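Local coordinates for carboxylesterase (Ferroplasma acidiphilum, PDB 3WJ2), which probably hydrolyses carboxylic esters in an acid-loving archaeon, using an alpha/beta-hydrolase fold, at residues N5-L17 with G278-D291. Sequence-based numbering, arbitrary orientation.
Sequences NMVDPDFNSLIEL and GMIHGSATDFEVSD
Phe11, just before helix 12-20, packs its ring against the end of strand 271-280 and the loop after it. CG is anti to the carbonyl carbon (chi1 -61°), which turns the ring toward Ile280. Phe11 CB meets Ile280 CD1 at 3.9 Å; Phe11 CG and CD1 lie under Ile280, whose CG1 stands 3.7 Å from the ring centroid and nearly on its normal, a CH-pi contact. Phe11 CD2 and CE2 run past Gly278 O, Phe11 CE1 approaches Asp286 OD2 at 3.4 Å, and Phe11 CZ touches Met279 SD at 3.7 Å and also Ser290 CB. The sulfur lies at the ring edge, a Met-aromatic contact, while the Met279 methyl reaches CE2. Leu14 CD1 rests against the carboxylate of Asp286, and Val7 CG1 packs on Ile280 CG2. One direct hydrogen bond joins the segments: Asp8 N gives Gly278 O a nearly straight bond (3.0 Å, 171°) on a lone pair. At the polar margin, one water bridges Asp8 OD2, Asp10 OD2 and Ser290 OG, which N-caps helix 291-303 through Ala293 N; a second links Asp10 OD2 to Asp291 N. Asp8 and Asp10 form salt bridges to Arg265 of a neighbouring subunit. The chemistry divides: the Phe11 ring joins the N-terminal arm to the last strand of the alpha/beta-hydrolase sheet, while the carboxylates, their charge probably partly offset by that arginine, lie at the subunit interface.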
ATOM      1  N   ASN B   5      -8.442   9.720   5.664  1.00 24.23           N
ATOM      2  CA  ASN B   5      -7.928   9.449   4.271  1.00 23.22           C
ATOM      3  C   ASN B   5      -9.025   9.840   3.282  1.00 23.79           C
ATOM      4  O   ASN B   5      -9.485  10.980   3.326  1.00 27.11           O
ATOM      5  CB  ASN B   5      -7.477   8.012   4.072  1.00 22.46           C
ATOM      6  CG  ASN B   5      -6.436   7.558   5.087  1.00 25.81           C
ATOM      7  OD1 ASN B   5      -6.657   6.569   5.821  1.00 24.78           O
ATOM      8  ND2 ASN B   5      -5.311   8.316   5.190  1.00 22.96           N
ATOM      9  N   MET B   6      -9.432   8.985   2.328  1.00 19.37           N
ATOM     10  CA  MET B   6     -10.498   9.392   1.454  1.00 19.98           C
ATOM     11  C   MET B   6     -11.773   8.494   1.632  1.00 17.40           C
ATOM     12  O   MET B   6     -12.360   8.032   0.653  1.00 17.64           O
ATOM     13  CB  MET B   6     -10.049   9.324   0.021  1.00 19.35           C
ATOM     14  CG  MET B   6      -8.978  10.361  -0.288  1.00 24.03           C
ATOM     15  SD  MET B   6      -9.531  12.099  -0.179  1.00 31.01           S
ATOM     16  CE  MET B   6     -10.404  12.528  -1.665  1.00 26.42           C
ATOM     17  N   VAL B   7     -12.097   8.237   2.897  1.00 15.45           N
ATOM     18  CA  VAL B   7     -13.377   7.479   3.232  1.00 15.68           C
ATOM     19  C   VAL B   7     -14.544   8.177   2.527  1.00 16.35           C
ATOM     20  O   VAL B   7     -14.673   9.447   2.522  1.00 17.57           O
ATOM     21  CB  VAL B   7     -13.523   7.409   4.764  1.00 16.47           C
ATOM     22  CG1 VAL B   7     -14.934   6.815   5.113  1.00 17.77           C
ATOM     23  CG2 VAL B   7     -12.488   6.478   5.429  1.00 19.11           C
ATOM     24  N   ASP B   8     -15.478   7.445   1.914  1.00 13.42           N
ATOM     25  CA  ASP B   8     -16.611   8.032   1.168  1.00 13.01           C
ATOM     26  C   ASP B   8     -17.417   8.922   2.206  1.00 15.20           C
ATOM     27  O   ASP B   8     -17.652   8.485   3.341  1.00 14.27           O
ATOM     28  CB  ASP B   8     -17.544   6.871   0.685  1.00 14.33           C
ATOM     29  CG  ASP B   8     -18.638   7.351  -0.176  1.00 13.49           C
ATOM     30  OD1 ASP B   8     -19.442   8.270   0.281  1.00 16.71           O
ATOM     31  OD2 ASP B   8     -18.789   6.964  -1.336  1.00 17.44           O
ATOM     32  N   PRO B   9     -17.696  10.176   1.809  1.00 16.81           N
ATOM     33  CA  PRO B   9     -18.275  11.082   2.841  1.00 18.58           C
ATOM     34  C   PRO B   9     -19.628  10.657   3.315  1.00 17.28           C
ATOM     35  O   PRO B   9     -20.038  11.136   4.447  1.00 18.03           O
ATOM     36  CB  PRO B   9     -18.325  12.421   2.140  1.00 19.02           C
ATOM     37  CG  PRO B   9     -17.088  12.314   1.079  1.00 23.05           C
ATOM     38  CD  PRO B   9     -17.167  10.861   0.639  1.00 19.42           C
ATOM     39  N   ASP B  10     -20.347   9.787   2.570  1.00 16.63           N
ATOM     40  CA  ASP B  10     -21.545   9.141   3.092  1.00 16.52           C
ATOM     41  C   ASP B  10     -21.369   8.486   4.456  1.00 16.30           C
ATOM     42  O   ASP B  10     -22.357   8.365   5.231  1.00 19.61           O
ATOM     43  CB  ASP B  10     -22.174   8.132   2.124  1.00 17.85           C
ATOM     44  CG  ASP B  10     -22.701   8.746   0.866  1.00 22.07           C
ATOM     45  OD1 ASP B  10     -22.944   9.972   0.785  1.00 24.22           O
ATOM     46  OD2 ASP B  10     -22.969   7.984  -0.075  1.00 27.26           O
ATOM     47  N   PHE B  11     -20.172   8.072   4.836  1.00 16.20           N
ATOM     48  CA  PHE B  11     -19.983   7.443   6.166  1.00 16.80           C
ATOM     49  C   PHE B  11     -19.636   8.436   7.294  1.00 16.75           C
ATOM     50  O   PHE B  11     -19.382   7.998   8.395  1.00 19.44           O
ATOM     51  CB  PHE B  11     -18.854   6.382   6.100  1.00 14.94           C
ATOM     52  CG  PHE B  11     -19.198   5.278   5.134  1.00 14.12           C
ATOM     53  CD1 PHE B  11     -20.253   4.414   5.424  1.00 15.73           C
ATOM     54  CD2 PHE B  11     -18.429   5.087   3.971  1.00 13.26           C
ATOM     55  CE1 PHE B  11     -20.628   3.346   4.539  1.00 17.01           C
ATOM     56  CE2 PHE B  11     -18.798   4.038   3.036  1.00 15.77           C
ATOM     57  CZ  PHE B  11     -19.875   3.168   3.357  1.00 15.97           C
ATOM     58  N   ASN B  12     -19.570   9.746   6.989  1.00 18.69           N
ATOM     59  CA  ASN B  12     -19.082  10.667   8.030  1.00 21.36           C
ATOM     60  C   ASN B  12     -20.015  10.604   9.265  1.00 20.28           C
ATOM     61  O   ASN B  12     -19.458  10.545  10.405  1.00 18.49           O
ATOM     62  CB  ASN B  12     -18.949  12.090   7.472  1.00 20.82           C
ATOM     63  CG  ASN B  12     -17.738  12.217   6.501  1.00 27.87           C
ATOM     64  OD1 ASN B  12     -16.880  11.320   6.436  1.00 33.51           O
ATOM     65  ND2 ASN B  12     -17.679  13.332   5.762  1.00 31.57           N
ATOM     66  N   SER B  13     -21.333  10.610   9.079  1.00 22.10           N
ATOM     67  CA  SER B  13     -22.244  10.430  10.215  1.00 24.14           C
ATOM     68  C   SER B  13     -22.010   9.213  11.063  1.00 23.44           C
ATOM     69  O   SER B  13     -22.002   9.313  12.288  1.00 22.66           O
ATOM     70  CB  SER B  13     -23.680  10.407   9.758  1.00 25.92           C
ATOM     71  OG  SER B  13     -23.966  11.681   9.215  1.00 32.36           O
ATOM     72  N   LEU B  14     -21.792   8.049  10.414  1.00 22.05           N
ATOM     73  CA  LEU B  14     -21.551   6.791  11.191  1.00 22.15           C
ATOM     74  C   LEU B  14     -20.247   6.834  11.953  1.00 21.53           C
ATOM     75  O   LEU B  14     -20.173   6.324  13.094  1.00 21.27           O
ATOM     76  CB  LEU B  14     -21.562   5.523  10.224  1.00 23.37           C
ATOM     77  CG  LEU B  14     -22.933   5.029   9.896  1.00 26.67           C
ATOM     78  CD1 LEU B  14     -22.792   4.000   8.663  1.00 26.69           C
ATOM     79  CD2 LEU B  14     -23.583   4.325  11.136  1.00 27.99           C
ATOM     80  N   ILE B  15     -19.193   7.395  11.361  1.00 19.06           N
ATOM     81  CA  ILE B  15     -17.941   7.560  12.018  1.00 19.46           C
ATOM     82  C   ILE B  15     -18.080   8.451  13.264  1.00 20.39           C
ATOM     83  O   ILE B  15     -17.619   8.101  14.340  1.00 20.07           O
ATOM     84  CB  ILE B  15     -16.872   8.063  11.021  1.00 21.36           C
ATOM     85  CG1 ILE B  15     -16.704   6.982   9.926  1.00 20.79           C
ATOM     86  CG2 ILE B  15     -15.613   8.442  11.746  1.00 20.76           C
ATOM     87  CD1 ILE B  15     -15.555   7.382   8.848  1.00 23.50           C
ATOM     88  N   GLU B  16     -18.819   9.533  13.072  1.00 21.42           N
ATOM     89  CA  GLU B  16     -19.063  10.472  14.231  1.00 23.00           C
ATOM     90  C   GLU B  16     -19.876   9.791  15.318  1.00 21.60           C
ATOM     91  O   GLU B  16     -19.596   9.974  16.495  1.00 23.70           O
ATOM     92  CB  GLU B  16     -19.805  11.714  13.745  1.00 23.15           C
ATOM     93  CG  GLU B  16     -18.965  12.670  12.845  1.00 29.70           C
ATOM     94  CD  GLU B  16     -17.860  13.458  13.570  1.00 38.42           C
ATOM     95  OE1 GLU B  16     -17.743  13.446  14.819  1.00 41.51           O
ATOM     96  OE2 GLU B  16     -17.092  14.119  12.850  1.00 40.73           O
ATOM     97  N   LEU B  17     -20.869   9.017  14.954  1.00 22.10           N
ATOM     98  CA  LEU B  17     -21.758   8.341  15.912  1.00 25.20           C
ATOM     99  C   LEU B  17     -20.998   7.274  16.664  1.00 25.08           C
ATOM    100  O   LEU B  17     -21.115   7.126  17.922  1.00 25.30           O
ATOM    101  CB  LEU B  17     -22.903   7.646  15.164  1.00 26.86           C
ATOM    102  CG  LEU B  17     -23.891   6.795  15.985  1.00 31.37           C
ATOM    103  CD1 LEU B  17     -24.795   7.686  16.913  1.00 33.00           C
ATOM    104  CD2 LEU B  17     -24.728   5.915  15.001  1.00 30.98           C
ATOM    105  N   GLY B 278     -13.130   3.487  -1.014  1.00 10.56           N
ATOM    106  CA  GLY B 278     -13.771   4.408  -0.045  1.00 13.05           C
ATOM    107  C   GLY B 278     -14.679   3.760   0.948  1.00 14.22           C
ATOM    108  O   GLY B 278     -15.309   4.478   1.763  1.00 14.27           O
ATOM    109  N   MET B 279     -14.871   2.441   0.928  1.00 10.50           N
ATOM    110  CA  MET B 279     -15.806   1.833   1.867  1.00 11.91           C
ATOM    111  C   MET B 279     -15.166   1.451   3.222  1.00 12.72           C
ATOM    112  O   MET B 279     -13.921   1.355   3.337  1.00 11.86           O
ATOM    113  CB  MET B 279     -16.332   0.506   1.260  1.00 11.09           C
ATOM    114  CG  MET B 279     -17.019   0.710  -0.082  1.00 11.52           C
ATOM    115  SD  MET B 279     -18.679   1.507   0.276  1.00 12.42           S
ATOM    116  CE  MET B 279     -18.469   3.091  -0.544  1.00 14.21           C
ATOM    117  N   ILE B 280     -16.020   1.311   4.271  1.00 12.84           N
ATOM    118  CA  ILE B 280     -15.573   0.971   5.618  1.00 11.66           C
ATOM    119  C   ILE B 280     -16.255  -0.355   6.059  1.00 11.47           C
ATOM    120  O   ILE B 280     -17.169  -0.874   5.361  1.00 11.97           O
ATOM    121  CB  ILE B 280     -15.952   2.080   6.658  1.00 12.37           C
ATOM    122  CG1 ILE B 280     -17.467   2.316   6.606  1.00 14.40           C
ATOM    123  CG2 ILE B 280     -15.087   3.320   6.383  1.00 15.58           C
ATOM    124  CD1 ILE B 280     -17.836   3.120   7.908  1.00 19.02           C
ATOM    125  N   HIS B 281     -15.828  -0.937   7.177  1.00 12.34           N
ATOM    126  CA  HIS B 281     -16.466  -2.168   7.671  1.00 12.17           C
ATOM    127  C   HIS B 281     -17.941  -1.922   7.919  1.00 14.55           C
ATOM    128  O   HIS B 281     -18.326  -0.818   8.326  1.00 15.66           O
ATOM    129  CB  HIS B 281     -15.813  -2.649   8.964  1.00 14.61           C
ATOM    130  CG  HIS B 281     -16.052  -4.124   9.197  1.00 13.22           C
ATOM    131  ND1 HIS B 281     -16.996  -4.657  10.076  1.00 20.46           N
ATOM    132  CD2 HIS B 281     -15.430  -5.173   8.632  1.00 12.02           C
ATOM    133  CE1 HIS B 281     -16.916  -5.964  10.036  1.00 12.13           C
ATOM    134  NE2 HIS B 281     -15.976  -6.318   9.195  1.00 22.86           N
ATOM    135  N   GLY B 282     -18.777  -2.848   7.497  1.00 12.24           N
ATOM    136  CA  GLY B 282     -20.220  -2.682   7.707  1.00 14.10           C
ATOM    137  C   GLY B 282     -20.839  -2.076   6.489  1.00 13.06           C
ATOM    138  O   GLY B 282     -22.045  -1.884   6.478  1.00 13.53           O
ATOM    139  N   SER B 283     -20.084  -1.837   5.388  1.00 12.00           N
ATOM    140  CA  SER B 283     -20.607  -1.098   4.229  1.00 12.52           C
ATOM    141  C   SER B 283     -21.901  -1.753   3.670  1.00 11.68           C
ATOM    142  O   SER B 283     -22.831  -1.043   3.299  1.00 11.83           O
ATOM    143  CB  SER B 283     -19.616  -0.988   3.115  1.00 15.50           C
ATOM    144  OG  SER B 283     -19.155  -2.346   2.835  1.00 16.00           O
ATOM    145  N   ALA B 284     -21.983  -3.078   3.599  1.00 11.34           N
ATOM    146  CA  ALA B 284     -23.154  -3.715   2.989  1.00 11.13           C
ATOM    147  C   ALA B 284     -24.422  -3.434   3.800  1.00 11.87           C
ATOM    148  O   ALA B 284     -25.437  -3.200   3.133  1.00 11.73           O
ATOM    149  CB  ALA B 284     -22.897  -5.207   2.864  1.00 13.68           C
ATOM    150  N   THR B 285     -24.320  -3.520   5.109  1.00 13.34           N
ATOM    151  CA  THR B 285     -25.509  -3.301   5.932  1.00 15.01           C
ATOM    152  C   THR B 285     -25.725  -1.792   5.988  1.00 14.88           C
ATOM    153  O   THR B 285     -26.814  -1.385   6.494  1.00 16.50           O
ATOM    154  CB  THR B 285     -25.423  -4.018   7.228  1.00 16.00           C
ATOM    155  OG1 THR B 285     -24.160  -3.803   7.844  1.00 15.15           O
ATOM    156  CG2 THR B 285     -25.686  -5.535   7.050  1.00 18.45           C
ATOM    157  N   ASP B 286     -24.776  -0.984   5.518  1.00 14.28           N
ATOM    158  CA  ASP B 286     -25.017   0.494   5.374  1.00 13.48           C
ATOM    159  C   ASP B 286     -25.647   0.884   4.055  1.00 15.70           C
ATOM    160  O   ASP B 286     -25.569   2.048   3.651  1.00 17.00           O
ATOM    161  CB  ASP B 286     -23.688   1.197   5.514  1.00 12.73           C
ATOM    162  CG  ASP B 286     -23.076   1.038   6.852  1.00 14.93           C
ATOM    163  OD1 ASP B 286     -23.737   0.721   7.862  1.00 18.39           O
ATOM    164  OD2 ASP B 286     -21.791   1.234   6.934  1.00 17.17           O
ATOM    165  N   PHE B 287     -26.280  -0.027   3.327  1.00 13.91           N
ATOM    166  CA  PHE B 287     -26.794   0.226   2.030  1.00 13.92           C
ATOM    167  C   PHE B 287     -27.857   1.365   1.958  1.00 15.51           C
ATOM    168  O   PHE B 287     -28.112   1.853   0.868  1.00 18.76           O
ATOM    169  CB  PHE B 287     -27.392  -1.016   1.337  1.00 16.65           C
ATOM    170  CG  PHE B 287     -28.728  -1.435   1.948  1.00 14.26           C
ATOM    171  CD1 PHE B 287     -29.905  -1.228   1.221  1.00 18.75           C
ATOM    172  CD2 PHE B 287     -28.763  -1.976   3.233  1.00 15.84           C
ATOM    173  CE1 PHE B 287     -31.139  -1.643   1.858  1.00 17.31           C
ATOM    174  CE2 PHE B 287     -29.959  -2.356   3.900  1.00 16.31           C
ATOM    175  CZ  PHE B 287     -31.147  -2.200   3.168  1.00 16.91           C
ATOM    176  N   GLU B 288     -28.406   1.682   3.117  1.00 16.03           N
ATOM    177  CA  GLU B 288     -29.423   2.759   3.058  1.00 19.12           C
ATOM    178  C   GLU B 288     -28.762   4.107   3.207  1.00 21.34           C
ATOM    179  O   GLU B 288     -29.455   5.145   3.111  1.00 24.50           O
ATOM    180  CB  GLU B 288     -30.438   2.512   4.194  1.00 19.83           C
ATOM    181  CG  GLU B 288     -31.249   1.278   3.970  1.00 22.89           C
ATOM    182  CD  GLU B 288     -31.867   0.717   5.277  1.00 29.30           C
ATOM    183  OE1 GLU B 288     -31.159   0.639   6.327  1.00 37.21           O
ATOM    184  OE2 GLU B 288     -33.048   0.303   5.262  1.00 24.78           O
ATOM    185  N   VAL B 289     -27.499   4.177   3.535  1.00 20.17           N
ATOM    186  CA  VAL B 289     -26.923   5.500   3.754  1.00 21.48           C
ATOM    187  C   VAL B 289     -25.833   5.835   2.804  1.00 20.57           C
ATOM    188  O   VAL B 289     -25.449   6.998   2.703  1.00 21.29           O
ATOM    189  CB  VAL B 289     -26.479   5.670   5.194  1.00 23.22           C
ATOM    190  CG1 VAL B 289     -27.749   5.581   6.189  1.00 28.14           C
ATOM    191  CG2 VAL B 289     -25.455   4.719   5.562  1.00 25.85           C
ATOM    192  N   SER B 290     -25.288   4.815   2.123  1.00 17.72           N
ATOM    193  CA  SER B 290     -24.295   5.051   1.076  1.00 17.09           C
ATOM    194  C   SER B 290     -24.669   4.415  -0.251  1.00 16.72           C
ATOM    195  O   SER B 290     -24.894   3.206  -0.303  1.00 15.44           O
ATOM    196  CB  SER B 290     -22.936   4.473   1.564  1.00 18.30           C
ATOM    197  OG  SER B 290     -22.032   4.295   0.423  1.00 16.94           O
ATOM    198  N   ASP B 291     -24.823   5.231  -1.316  1.00 15.23           N
ATOM    199  CA  ASP B 291     -25.219   4.765  -2.572  1.00 14.75           C
ATOM    200  C   ASP B 291     -24.093   3.845  -3.130  1.00 12.53           C
ATOM    201  O   ASP B 291     -24.393   2.898  -3.878  1.00 14.26           O
ATOM    202  CB  ASP B 291     -25.536   5.894  -3.581  1.00 15.46           C
ATOM    203  CG  ASP B 291     -26.226   5.332  -4.817  1.00 16.66           C
ATOM    204  OD1 ASP B 291     -27.348   4.747  -4.687  1.00 20.16           O
ATOM    205  OD2 ASP B 291     -25.641   5.383  -5.919  1.00 18.02           O
TER
HETATM  206  O   HOH W   1     -21.572   6.524  -1.545  1.00 21.66           O
HETATM  207  O   HOH W   2     -25.169   8.249  -1.377  1.00 34.64           O